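Local coordinates for protein membrane-anchored mycosin mycp1 (Mycobacterium thermoresistibile, PDB 4HVL) that probably acts as a subtilisin-like serine endopeptidase, anchored in the membrane as an essential component of the ESX-1 type VII secretion system, at residues V68-V73 against N178-A183; R164-A169 against A198-A203; A174-I179 against V210-A215. All coordinates share one frame; numbering follows the deposited sequence.

In the fold
All three contacts lie in the subtilase fold, on the central parallel sheet and the helices over one of its faces. Interactions 1 and 3 share strand 176-179, which has strand 65-70 on one side and strand 210-214 on the other; their centres are 9 Å apart. Interaction 2 pairs helices 154-171 and 194-206, its centre 13 Å from that of interaction 1 and 11 Å from that of interaction 3. Along the chain, strand 65-70 comes first, then helix 154-171, strand 176-179, helix 194-206 and strand 210-214. Interaction 2 therefore joins the helices that precede the two strands of interaction 3, while interaction 1 carries the sheet to the predicted catalytic aspartate, D70.

Interaction 1 of 3, residues V68-V73 against N178-A183; sequences VIDTGV and NISEAA. With ZN (zinc ion), chain B.
At the predicted charge-relay site, D70, the last residue of strand 68-70, meets S180, which follows the parallel strand 178-179. The backbone sets up the meeting: I69 N donates to N178 O at 2.8 Å in a nearly straight bond, and S180 N returns a bond to I69 O at 3.0 Å. The D70 carboxyl group sits anti to its backbone N (chi1 -159°), which brings OD2 to S180. S180 OG donates to D70 OD2 at 2.6 Å, coming from above the carboxylate plane, 41° out of it. The other oxygen, OD1, takes T71 N at 2.6 Å on its anti lone pair in a bent bond of 131°. H101 ND1 also bonds to OD1 and T105 OG1 to OD2, so four bonds grip the carboxylate and fix its rotation. On the sheet face holding the two isoleucines, I69 CD1 lies 4.2 Å from I179 CG1. The next residue after S180, E181, bent at chi2, places OE1 2.0 Å from a zinc ion that H133 and T134 also bind. An aspartate at the C-terminal end of a central parallel strand, bonded to H101, is as expected for the Asp-His pair of a subtilisin-like triad, completed by the predicted S312.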
ATOM      1  N   VAL A  68      -2.162  -4.287  -7.593  1.00 16.53           N
ATOM      2  CA  VAL A  68      -2.046  -4.402  -6.151  1.00 16.20           C
ATOM      3  C   VAL A  68      -0.878  -5.302  -5.822  1.00 15.84           C
ATOM      4  O   VAL A  68      -0.918  -6.496  -6.119  1.00 15.76           O
ATOM      5  CB  VAL A  68      -3.327  -4.989  -5.538  1.00 16.23           C
ATOM      6  CG1 VAL A  68      -3.240  -4.975  -4.017  1.00 16.29           C
ATOM      7  CG2 VAL A  68      -4.552  -4.218  -6.025  1.00 16.32           C
ATOM      8  N   ILE A  69       0.185  -4.719  -5.266  1.00 15.51           N
ATOM      9  CA  ILE A  69       1.372  -5.476  -4.874  1.00 15.23           C
ATOM     10  C   ILE A  69       1.197  -5.746  -3.383  1.00 14.90           C
ATOM     11  O   ILE A  69       1.230  -4.835  -2.561  1.00 14.45           O
ATOM     12  CB  ILE A  69       2.667  -4.690  -5.173  1.00 15.65           C
ATOM     13  CG1 ILE A  69       2.672  -4.241  -6.643  1.00 15.96           C
ATOM     14  CG2 ILE A  69       3.888  -5.519  -4.814  1.00 15.75           C
ATOM     15  CD1 ILE A  69       3.968  -3.627  -7.107  1.00 16.19           C
ATOM     16  N   ASP A  70       0.980  -7.005  -3.045  1.00 15.23           N
ATOM     17  CA  ASP A  70       0.521  -7.400  -1.714  1.00 15.35           C
ATOM     18  C   ASP A  70       0.775  -8.929  -1.575  1.00 15.35           C
ATOM     19  O   ASP A  70       1.801  -9.415  -2.069  1.00 15.38           O
ATOM     20  CB  ASP A  70      -0.961  -7.010  -1.590  1.00 15.77           C
ATOM     21  CG  ASP A  70      -1.437  -6.873  -0.151  1.00 16.53           C
ATOM     22  OD1 ASP A  70      -1.340  -7.895   0.583  1.00 16.55           O
ATOM     23  OD2 ASP A  70      -1.947  -5.765   0.224  1.00 16.90           O
ATOM     24  N   THR A  71      -0.123  -9.685  -0.934  1.00 14.99           N
ATOM     25  CA  THR A  71       0.123 -11.100  -0.656  1.00 14.72           C
ATOM     26  C   THR A  71      -0.684 -12.020  -1.611  1.00 14.81           C
ATOM     27  O   THR A  71      -0.930 -13.185  -1.290  1.00 14.89           O
ATOM     28  CB  THR A  71      -0.264 -11.460   0.798  1.00 14.74           C
ATOM     29  OG1 THR A  71      -1.686 -11.317   0.944  1.00 14.67           O
ATOM     30  CG2 THR A  71       0.455 -10.562   1.801  1.00 14.76           C
ATOM     31  N   GLY A  72      -1.094 -11.509  -2.775  1.00 14.53           N
ATOM     32  CA  GLY A  72      -1.989 -12.284  -3.632  1.00 14.70           C
ATOM     33  C   GLY A  72      -3.456 -12.078  -3.266  1.00 14.75           C
ATOM     34  O   GLY A  72      -3.800 -11.475  -2.220  1.00 14.29           O
ATOM     35  N   VAL A  73      -4.321 -12.580  -4.140  1.00 14.87           N
ATOM     36  CA  VAL A  73      -5.767 -12.427  -4.009  1.00 15.23           C
ATOM     37  C   VAL A  73      -6.459 -13.728  -4.396  1.00 15.87           C
ATOM     38  O   VAL A  73      -6.130 -14.333  -5.434  1.00 15.42           O
ATOM     39  CB  VAL A  73      -6.300 -11.316  -4.930  1.00 15.27           C
ATOM     40  CG1 VAL A  73      -7.825 -11.256  -4.877  1.00 15.71           C
ATOM     41  CG2 VAL A  73      -5.726  -9.963  -4.534  1.00 15.10           C
ATOM     42  N   ASN A 178      -0.810   0.150  -6.337  1.00 15.49           N
ATOM     43  CA  ASN A 178      -0.871   0.167  -4.877  1.00 15.43           C
ATOM     44  C   ASN A 178       0.197  -0.753  -4.325  1.00 15.20           C
ATOM     45  O   ASN A 178       0.156  -1.970  -4.565  1.00 15.25           O
ATOM     46  CB  ASN A 178      -2.246  -0.325  -4.413  1.00 15.66           C
ATOM     47  CG  ASN A 178      -2.426  -0.264  -2.909  1.00 15.54           C
ATOM     48  OD1 ASN A 178      -2.823   0.754  -2.338  1.00 15.84           O
ATOM     49  ND2 ASN A 178      -2.182  -1.366  -2.269  1.00 15.95           N
ATOM     50  N   ILE A 179       1.147  -0.182  -3.586  1.00 14.77           N
ATOM     51  CA  ILE A 179       2.232  -0.958  -3.002  1.00 14.55           C
ATOM     52  C   ILE A 179       2.024  -1.053  -1.492  1.00 14.48           C
ATOM     53  O   ILE A 179       2.157  -0.068  -0.771  1.00 13.75           O
ATOM     54  CB  ILE A 179       3.616  -0.323  -3.298  1.00 14.72           C
ATOM     55  CG1 ILE A 179       3.781  -0.104  -4.806  1.00 14.55           C
ATOM     56  CG2 ILE A 179       4.727  -1.214  -2.738  1.00 15.03           C
ATOM     57  CD1 ILE A 179       5.159   0.358  -5.271  1.00 14.55           C
ATOM     58  N   SER A 180       1.666  -2.244  -1.036  1.00 14.56           N
ATOM     59  CA  SER A 180       1.453  -2.499   0.366  1.00 15.44           C
ATOM     60  C   SER A 180       2.791  -2.757   1.064  1.00 16.06           C
ATOM     61  O   SER A 180       2.877  -2.639   2.271  1.00 16.56           O
ATOM     62  CB  SER A 180       0.507  -3.692   0.588  1.00 15.69           C
ATOM     63  OG  SER A 180      -0.737  -3.526  -0.081  1.00 15.77           O
ATOM     64  N   GLU A 181       3.832  -3.114   0.304  1.00 17.06           N
ATOM     65  CA  GLU A 181       5.148  -3.436   0.899  1.00 18.17           C
ATOM     66  C   GLU A 181       5.721  -2.187   1.558  1.00 18.21           C
ATOM     67  O   GLU A 181       5.708  -1.102   0.965  1.00 17.78           O
ATOM     68  CB  GLU A 181       6.116  -3.946  -0.188  1.00 19.10           C
ATOM     69  CG  GLU A 181       7.561  -4.170   0.237  1.00 20.34           C
ATOM     70  CD  GLU A 181       7.706  -5.219   1.321  1.00 22.11           C
ATOM     71  OE1 GLU A 181       6.988  -6.228   1.306  1.00 23.20           O
ATOM     72  OE2 GLU A 181       8.556  -5.022   2.212  1.00 24.39           O
ATOM     73  N   ALA A 182       6.205  -2.333   2.786  1.00 18.59           N
ATOM     74  CA  ALA A 182       6.926  -1.252   3.439  1.00 18.78           C
ATOM     75  C   ALA A 182       8.101  -1.874   4.152  1.00 19.47           C
ATOM     76  O   ALA A 182       7.986  -2.294   5.299  1.00 19.39           O
ATOM     77  CB  ALA A 182       6.026  -0.497   4.404  1.00 19.09           C
ATOM     78  N   ALA A 183       9.238  -1.922   3.460  1.00 19.81           N
ATOM     79  CA  ALA A 183      10.443  -2.588   3.983  1.00 20.18           C
ATOM     80  C   ALA A 183      11.270  -1.616   4.792  1.00 20.33           C
ATOM     81  O   ALA A 183      11.517  -0.506   4.347  1.00 19.88           O
ATOM     82  CB  ALA A 183      11.276  -3.121   2.844  1.00 20.36           C
TER
HETATM   83 ZN    ZN B 501       5.963  -7.307  -0.052  0.85 20.28          ZN

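Interaction 2 of 3, residues R164-A169 against A198-A203; sequences RAIVHA and AAVNYA. With ZN (zinc ion), chain C.
I166, V167 and A199 form the heart of a helix-helix contact on one face of the parallel sheet of the subtilisin fold. Segments 164-169 and 198-203 run nearly parallel, at 12°, with axes 8.4 Å apart. The close approach is consistent with A199 and A203 facing the neighbouring helix, where their methyls add little bulk. I166 has the most surface covered and reaches three residues. Its CB rests 3.8 Å from A199 CB, while its CG2 branch, anti to the backbone N, lies against the carbonyl of A199, 3.5 Å from A199 O, and also approaches the methyl of A203. The longer branch takes the other direction and puts I166 CD1 4.0 Å from V200 CG2, over the sheet, where it also touches I179. H168, on the far side of its helix, faces away from this packing and binds a zinc ion through ND1, with D15 as a further ligand. V167 works on the outer side of the same interface. With CG1 anti to the backbone N (chi1 171°), its two methyls part: CG2 packs on A199 CB at 3.8 Å, and CG1 turns to Y202. A199 CB is thus held between I166 and V167. The tyrosine hydroxyl is tied to N171 OD1, at the C-terminal end of the first helix, which probably helps to hold the ring there. The side chains of V167 and Y202 cross at about a right angle, V167 CG1 lying 4.0 Å from Y202 CE2.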
ATOM      1  N   ARG A 164      11.523  -5.416  -9.404  1.00 15.79           N
ATOM      2  CA  ARG A 164      11.014  -6.104 -10.595  1.00 15.71           C
ATOM      3  C   ARG A 164       9.474  -6.105 -10.652  1.00 15.63           C
ATOM      4  O   ARG A 164       8.870  -5.996 -11.733  1.00 15.57           O
ATOM      5  CB  ARG A 164      11.540  -7.543 -10.667  1.00 15.69           C
ATOM      6  CG  ARG A 164      13.037  -7.643 -10.921  1.00 16.20           C
ATOM      7  CD  ARG A 164      13.514  -9.075 -11.157  1.00 16.42           C
ATOM      8  NE  ARG A 164      13.703  -9.816  -9.902  1.00 16.59           N
ATOM      9  CZ  ARG A 164      12.865 -10.720  -9.383  1.00 16.32           C
ATOM     10  NH1 ARG A 164      11.722 -11.041  -9.970  1.00 16.06           N
ATOM     11  NH2 ARG A 164      13.175 -11.301  -8.228  1.00 16.71           N
ATOM     12  N   ALA A 165       8.833  -6.259  -9.497  1.00 15.51           N
ATOM     13  CA  ALA A 165       7.382  -6.271  -9.453  1.00 15.51           C
ATOM     14  C   ALA A 165       6.790  -4.929  -9.894  1.00 15.15           C
ATOM     15  O   ALA A 165       5.712  -4.895 -10.507  1.00 14.82           O
ATOM     16  CB  ALA A 165       6.883  -6.642  -8.048  1.00 15.48           C
ATOM     17  N   ILE A 166       7.476  -3.836  -9.588  1.00 14.96           N
ATOM     18  CA  ILE A 166       7.005  -2.509  -9.985  1.00 15.54           C
ATOM     19  C   ILE A 166       7.153  -2.373 -11.507  1.00 16.21           C
ATOM     20  O   ILE A 166       6.218  -1.914 -12.175  1.00 16.23           O
ATOM     21  CB  ILE A 166       7.751  -1.384  -9.219  1.00 15.63           C
ATOM     22  CG1 ILE A 166       7.388  -1.423  -7.731  1.00 15.60           C
ATOM     23  CG2 ILE A 166       7.384  -0.020  -9.758  1.00 16.01           C
ATOM     24  CD1 ILE A 166       8.372  -0.710  -6.822  1.00 16.13           C
ATOM     25  N   VAL A 167       8.298  -2.819 -12.056  1.00 16.35           N
ATOM     26  CA  VAL A 167       8.494  -2.825 -13.517  1.00 16.92           C
ATOM     27  C   VAL A 167       7.376  -3.638 -14.183  1.00 17.00           C
ATOM     28  O   VAL A 167       6.682  -3.160 -15.114  1.00 16.93           O
ATOM     29  CB  VAL A 167       9.898  -3.359 -13.928  1.00 17.16           C
ATOM     30  CG1 VAL A 167      10.006  -3.559 -15.432  1.00 17.77           C
ATOM     31  CG2 VAL A 167      10.982  -2.378 -13.495  1.00 17.60           C
ATOM     32  N   HIS A 168       7.205  -4.870 -13.711  1.00 16.82           N
ATOM     33  CA  HIS A 168       6.188  -5.753 -14.242  1.00 16.70           C
ATOM     34  C   HIS A 168       4.759  -5.153 -14.121  1.00 16.57           C
ATOM     35  O   HIS A 168       3.990  -5.182 -15.086  1.00 15.71           O
ATOM     36  CB  HIS A 168       6.302  -7.104 -13.560  1.00 17.42           C
ATOM     37  CG  HIS A 168       5.263  -8.098 -13.969  1.00 17.84           C
ATOM     38  ND1 HIS A 168       5.282  -8.746 -15.179  1.00 19.75           N
ATOM     39  CD2 HIS A 168       4.195  -8.589 -13.299  1.00 18.13           C
ATOM     40  CE1 HIS A 168       4.261  -9.587 -15.251  1.00 19.10           C
ATOM     41  NE2 HIS A 168       3.586  -9.511 -14.117  1.00 18.63           N
ATOM     42  N   ALA A 169       4.426  -4.579 -12.957  1.00 16.68           N
ATOM     43  CA  ALA A 169       3.122  -3.938 -12.766  1.00 16.72           C
ATOM     44  C   ALA A 169       2.867  -2.871 -13.818  1.00 17.39           C
ATOM     45  O   ALA A 169       1.772  -2.775 -14.385  1.00 18.41           O
ATOM     46  CB  ALA A 169       3.005  -3.353 -11.367  1.00 16.21           C
ATOM     47  N   ALA A 198      14.635   3.258  -9.557  1.00 17.82           N
ATOM     48  CA  ALA A 198      14.550   3.260 -11.012  1.00 17.48           C
ATOM     49  C   ALA A 198      13.201   2.704 -11.461  1.00 16.94           C
ATOM     50  O   ALA A 198      12.607   3.215 -12.430  1.00 17.28           O
ATOM     51  CB  ALA A 198      15.693   2.464 -11.619  1.00 18.06           C
ATOM     52  N   ALA A 199      12.699   1.681 -10.763  1.00 16.57           N
ATOM     53  CA  ALA A 199      11.416   1.073 -11.117  1.00 16.30           C
ATOM     54  C   ALA A 199      10.274   2.040 -10.862  1.00 16.32           C
ATOM     55  O   ALA A 199       9.377   2.159 -11.681  1.00 16.50           O
ATOM     56  CB  ALA A 199      11.196  -0.212 -10.350  1.00 16.40           C
ATOM     57  N   VAL A 200      10.313   2.740  -9.730  1.00 16.37           N
ATOM     58  CA  VAL A 200       9.264   3.698  -9.393  1.00 16.31           C
ATOM     59  C   VAL A 200       9.252   4.794 -10.440  1.00 16.39           C
ATOM     60  O   VAL A 200       8.185   5.162 -10.969  1.00 16.55           O
ATOM     61  CB  VAL A 200       9.470   4.283  -7.968  1.00 17.16           C
ATOM     62  CG1 VAL A 200       8.473   5.387  -7.690  1.00 17.49           C
ATOM     63  CG2 VAL A 200       9.308   3.199  -6.893  1.00 17.68           C
ATOM     64  N   ASN A 201      10.443   5.300 -10.776  1.00 16.33           N
ATOM     65  CA  ASN A 201      10.585   6.321 -11.824  1.00 16.51           C
ATOM     66  C   ASN A 201      10.013   5.887 -13.168  1.00 17.03           C
ATOM     67  O   ASN A 201       9.345   6.675 -13.829  1.00 17.81           O
ATOM     68  CB  ASN A 201      12.052   6.709 -11.987  1.00 16.65           C
ATOM     69  CG  ASN A 201      12.256   7.851 -12.977  1.00 17.06           C
ATOM     70  OD1 ASN A 201      11.808   8.961 -12.757  1.00 16.80           O
ATOM     71  ND2 ASN A 201      12.954   7.572 -14.067  1.00 17.64           N
ATOM     72  N   TYR A 202      10.309   4.652 -13.575  1.00 17.10           N
ATOM     73  CA  TYR A 202       9.805   4.070 -14.826  1.00 17.36           C
ATOM     74  C   TYR A 202       8.275   3.994 -14.807  1.00 17.14           C
ATOM     75  O   TYR A 202       7.618   4.406 -15.769  1.00 17.22           O
ATOM     76  CB  TYR A 202      10.447   2.694 -14.967  1.00 17.91           C
ATOM     77  CG  TYR A 202      10.020   1.753 -16.083  1.00 18.13           C
ATOM     78  CD1 TYR A 202      10.693   1.728 -17.291  1.00 18.47           C
ATOM     79  CD2 TYR A 202       9.011   0.825 -15.872  1.00 17.98           C
ATOM     80  CE1 TYR A 202      10.344   0.829 -18.277  1.00 19.21           C
ATOM     81  CE2 TYR A 202       8.648  -0.075 -16.840  1.00 18.54           C
ATOM     82  CZ  TYR A 202       9.321  -0.078 -18.042  1.00 19.14           C
ATOM     83  OH  TYR A 202       8.953  -0.970 -18.997  1.00 19.27           O
ATOM     84  N   ALA A 203       7.703   3.500 -13.712  1.00 16.68           N
ATOM     85  CA  ALA A 203       6.248   3.428 -13.589  1.00 17.06           C
ATOM     86  C   ALA A 203       5.590   4.794 -13.727  1.00 17.02           C
ATOM     87  O   ALA A 203       4.600   4.954 -14.448  1.00 16.98           O
ATOM     88  CB  ALA A 203       5.834   2.782 -12.266  1.00 16.67           C
TER
HETATM   89 ZN    ZN C 502       6.539  -8.629 -16.902  1.00 21.21          ZN

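Interaction 3 of 3, residues A174-I179 against V210-A215; sequences AQVINI and VVIAAA
I179 carries CG1 anti to its carbonyl carbon (chi1 -54°) and then runs extended, while V211 holds CG1 anti to its backbone N (chi1 -176°). These torsions send the two branches together: I179 CD1 lies 3.6 Å from V211 CG1, the closest apolar approach between the strands, and the side chains cross obliquely. The strands themselves, 176-179 and 210-214, are parallel neighbours with axes 4.7 Å apart, joined through helix 194-206 in a beta-alpha-beta crossover. Five backbone bonds zip them together. V210 O accepts I177 N at 2.8 Å, and I177 O in turn accepts I212 N at 2.9 Å. I212 O then takes I179 N, and I179 O takes A214 N at 3.0 Å. The first bond differs: V210 N is straight onto Q175 O but sits 45° above the carbonyl plane, and the same oxygen also accepts R326 NH1. CA-H...O contacts fill in between, such as V176 CA to V210 O at 3.3 Å. On the sheet face of V176, N178, V210 and I212, V176 CG1 lies 4.5 Å from I212 CG1, and helices 311-328 and 334-343 cover this side. I177, I179 and V211 pack on helices 154-171 and 194-206 instead, and A213 shares their face. The chemistry is that of a protein core: five bonds satisfy peptide groups here while others turn to strands 65-70 and 256-261, and mostly aliphatic branches on both faces give the helical layers largely apolar surfaces, N178 being the polar exception.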
ATOM      1  N   ALA A 174      -1.273  -0.947 -15.742  1.00 18.82           N
ATOM      2  CA  ALA A 174      -2.095  -0.377 -14.651  1.00 18.37           C
ATOM      3  C   ALA A 174      -1.863   1.134 -14.545  1.00 18.65           C
ATOM      4  O   ALA A 174      -0.738   1.613 -14.733  1.00 18.85           O
ATOM      5  CB  ALA A 174      -1.774  -1.069 -13.355  1.00 18.00           C
ATOM      6  N   GLN A 175      -2.920   1.901 -14.287  1.00 19.11           N
ATOM      7  CA  GLN A 175      -2.789   3.356 -14.218  1.00 19.10           C
ATOM      8  C   GLN A 175      -2.636   3.836 -12.783  1.00 18.80           C
ATOM      9  O   GLN A 175      -2.290   5.004 -12.548  1.00 18.07           O
ATOM     10  CB  GLN A 175      -3.970   4.055 -14.874  1.00 20.52           C
ATOM     11  CG  GLN A 175      -4.135   3.736 -16.343  1.00 21.63           C
ATOM     12  CD  GLN A 175      -5.087   2.592 -16.598  1.00 22.38           C
ATOM     13  OE1 GLN A 175      -5.852   2.193 -15.732  1.00 22.68           O
ATOM     14  NE2 GLN A 175      -5.007   2.029 -17.784  1.00 23.98           N
ATOM     15  N   VAL A 176      -2.892   2.915 -11.843  1.00 18.04           N
ATOM     16  CA  VAL A 176      -2.607   3.087 -10.414  1.00 17.54           C
ATOM     17  C   VAL A 176      -1.938   1.811  -9.930  1.00 16.95           C
ATOM     18  O   VAL A 176      -2.375   0.701 -10.281  1.00 15.91           O
ATOM     19  CB  VAL A 176      -3.902   3.348  -9.625  1.00 17.97           C
ATOM     20  CG1 VAL A 176      -3.608   3.663  -8.162  1.00 17.92           C
ATOM     21  CG2 VAL A 176      -4.697   4.475 -10.278  1.00 18.08           C
ATOM     22  N   ILE A 177      -0.845   1.971  -9.171  1.00 16.48           N
ATOM     23  CA  ILE A 177      -0.139   0.858  -8.555  1.00 16.21           C
ATOM     24  C   ILE A 177      -0.123   1.041  -7.035  1.00 16.13           C
ATOM     25  O   ILE A 177       0.522   1.968  -6.497  1.00 16.74           O
ATOM     26  CB  ILE A 177       1.319   0.753  -9.063  1.00 16.43           C
ATOM     27  CG1 ILE A 177       1.331   0.599 -10.589  1.00 16.59           C
ATOM     28  CG2 ILE A 177       2.018  -0.438  -8.421  1.00 16.54           C
ATOM     29  CD1 ILE A 177       2.698   0.612 -11.220  1.00 16.54           C
ATOM     30  N   ASN A 178      -0.810   0.150  -6.337  1.00 15.49           N
ATOM     31  CA  ASN A 178      -0.871   0.167  -4.877  1.00 15.43           C
ATOM     32  C   ASN A 178       0.197  -0.753  -4.325  1.00 15.20           C
ATOM     33  O   ASN A 178       0.156  -1.970  -4.565  1.00 15.25           O
ATOM     34  CB  ASN A 178      -2.246  -0.325  -4.413  1.00 15.66           C
ATOM     35  CG  ASN A 178      -2.426  -0.264  -2.909  1.00 15.54           C
ATOM     36  OD1 ASN A 178      -2.823   0.754  -2.338  1.00 15.84           O
ATOM     37  ND2 ASN A 178      -2.182  -1.366  -2.269  1.00 15.95           N
ATOM     38  N   ILE A 179       1.147  -0.182  -3.586  1.00 14.77           N
ATOM     39  CA  ILE A 179       2.232  -0.958  -3.002  1.00 14.55           C
ATOM     40  C   ILE A 179       2.024  -1.053  -1.492  1.00 14.48           C
ATOM     41  O   ILE A 179       2.157  -0.068  -0.771  1.00 13.75           O
ATOM     42  CB  ILE A 179       3.616  -0.323  -3.298  1.00 14.72           C
ATOM     43  CG1 ILE A 179       3.781  -0.104  -4.806  1.00 14.55           C
ATOM     44  CG2 ILE A 179       4.727  -1.214  -2.738  1.00 15.03           C
ATOM     45  CD1 ILE A 179       5.159   0.358  -5.271  1.00 14.55           C
ATOM     46  N   VAL A 210       0.224   6.131 -11.467  1.00 17.99           N
ATOM     47  CA  VAL A 210       0.252   6.748 -10.153  1.00 17.65           C
ATOM     48  C   VAL A 210       0.708   5.654  -9.223  1.00 16.64           C
ATOM     49  O   VAL A 210       0.141   4.569  -9.282  1.00 16.56           O
ATOM     50  CB  VAL A 210      -1.148   7.182  -9.718  1.00 18.26           C
ATOM     51  CG1 VAL A 210      -1.189   7.435  -8.206  1.00 18.41           C
ATOM     52  CG2 VAL A 210      -1.574   8.410 -10.499  1.00 19.37           C
ATOM     53  N   VAL A 211       1.718   5.917  -8.394  1.00 15.74           N
ATOM     54  CA  VAL A 211       2.179   4.920  -7.427  1.00 15.33           C
ATOM     55  C   VAL A 211       1.871   5.355  -6.009  1.00 14.77           C
ATOM     56  O   VAL A 211       2.275   6.411  -5.604  1.00 15.16           O
ATOM     57  CB  VAL A 211       3.695   4.628  -7.551  1.00 15.18           C
ATOM     58  CG1 VAL A 211       4.081   3.515  -6.595  1.00 15.22           C
ATOM     59  CG2 VAL A 211       4.036   4.208  -8.976  1.00 15.44           C
ATOM     60  N   ILE A 212       1.177   4.510  -5.262  1.00 14.85           N
ATOM     61  CA  ILE A 212       0.802   4.781  -3.873  1.00 14.76           C
ATOM     62  C   ILE A 212       1.514   3.752  -2.984  1.00 14.79           C
ATOM     63  O   ILE A 212       1.518   2.562  -3.293  1.00 14.94           O
ATOM     64  CB  ILE A 212      -0.711   4.653  -3.663  1.00 14.77           C
ATOM     65  CG1 ILE A 212      -1.513   5.517  -4.646  1.00 15.15           C
ATOM     66  CG2 ILE A 212      -1.077   4.999  -2.238  1.00 15.08           C
ATOM     67  CD1 ILE A 212      -1.241   7.018  -4.627  1.00 15.05           C
ATOM     68  N   ALA A 213       2.121   4.208  -1.891  1.00 14.65           N
ATOM     69  CA  ALA A 213       2.825   3.307  -0.980  1.00 14.78           C
ATOM     70  C   ALA A 213       2.317   3.420   0.461  1.00 14.83           C
ATOM     71  O   ALA A 213       2.006   4.513   0.943  1.00 14.62           O
ATOM     72  CB  ALA A 213       4.326   3.580  -1.005  1.00 14.95           C
ATOM     73  N   ALA A 214       2.278   2.286   1.151  1.00 14.70           N
ATOM     74  CA  ALA A 214       1.986   2.249   2.568  1.00 15.01           C
ATOM     75  C   ALA A 214       3.109   2.911   3.364  1.00 15.23           C
ATOM     76  O   ALA A 214       4.291   2.705   3.077  1.00 15.25           O
ATOM     77  CB  ALA A 214       1.829   0.801   3.011  1.00 15.47           C
ATOM     78  N   ALA A 215       2.756   3.682   4.376  1.00 15.34           N
ATOM     79  CA  ALA A 215       3.775   4.227   5.276  1.00 15.71           C
ATOM     80  C   ALA A 215       4.544   3.138   6.029  1.00 16.47           C
ATOM     81  O   ALA A 215       5.701   3.358   6.380  1.00 17.05           O
ATOM     82  CB  ALA A 215       3.159   5.207   6.270  1.00 15.99           C
TER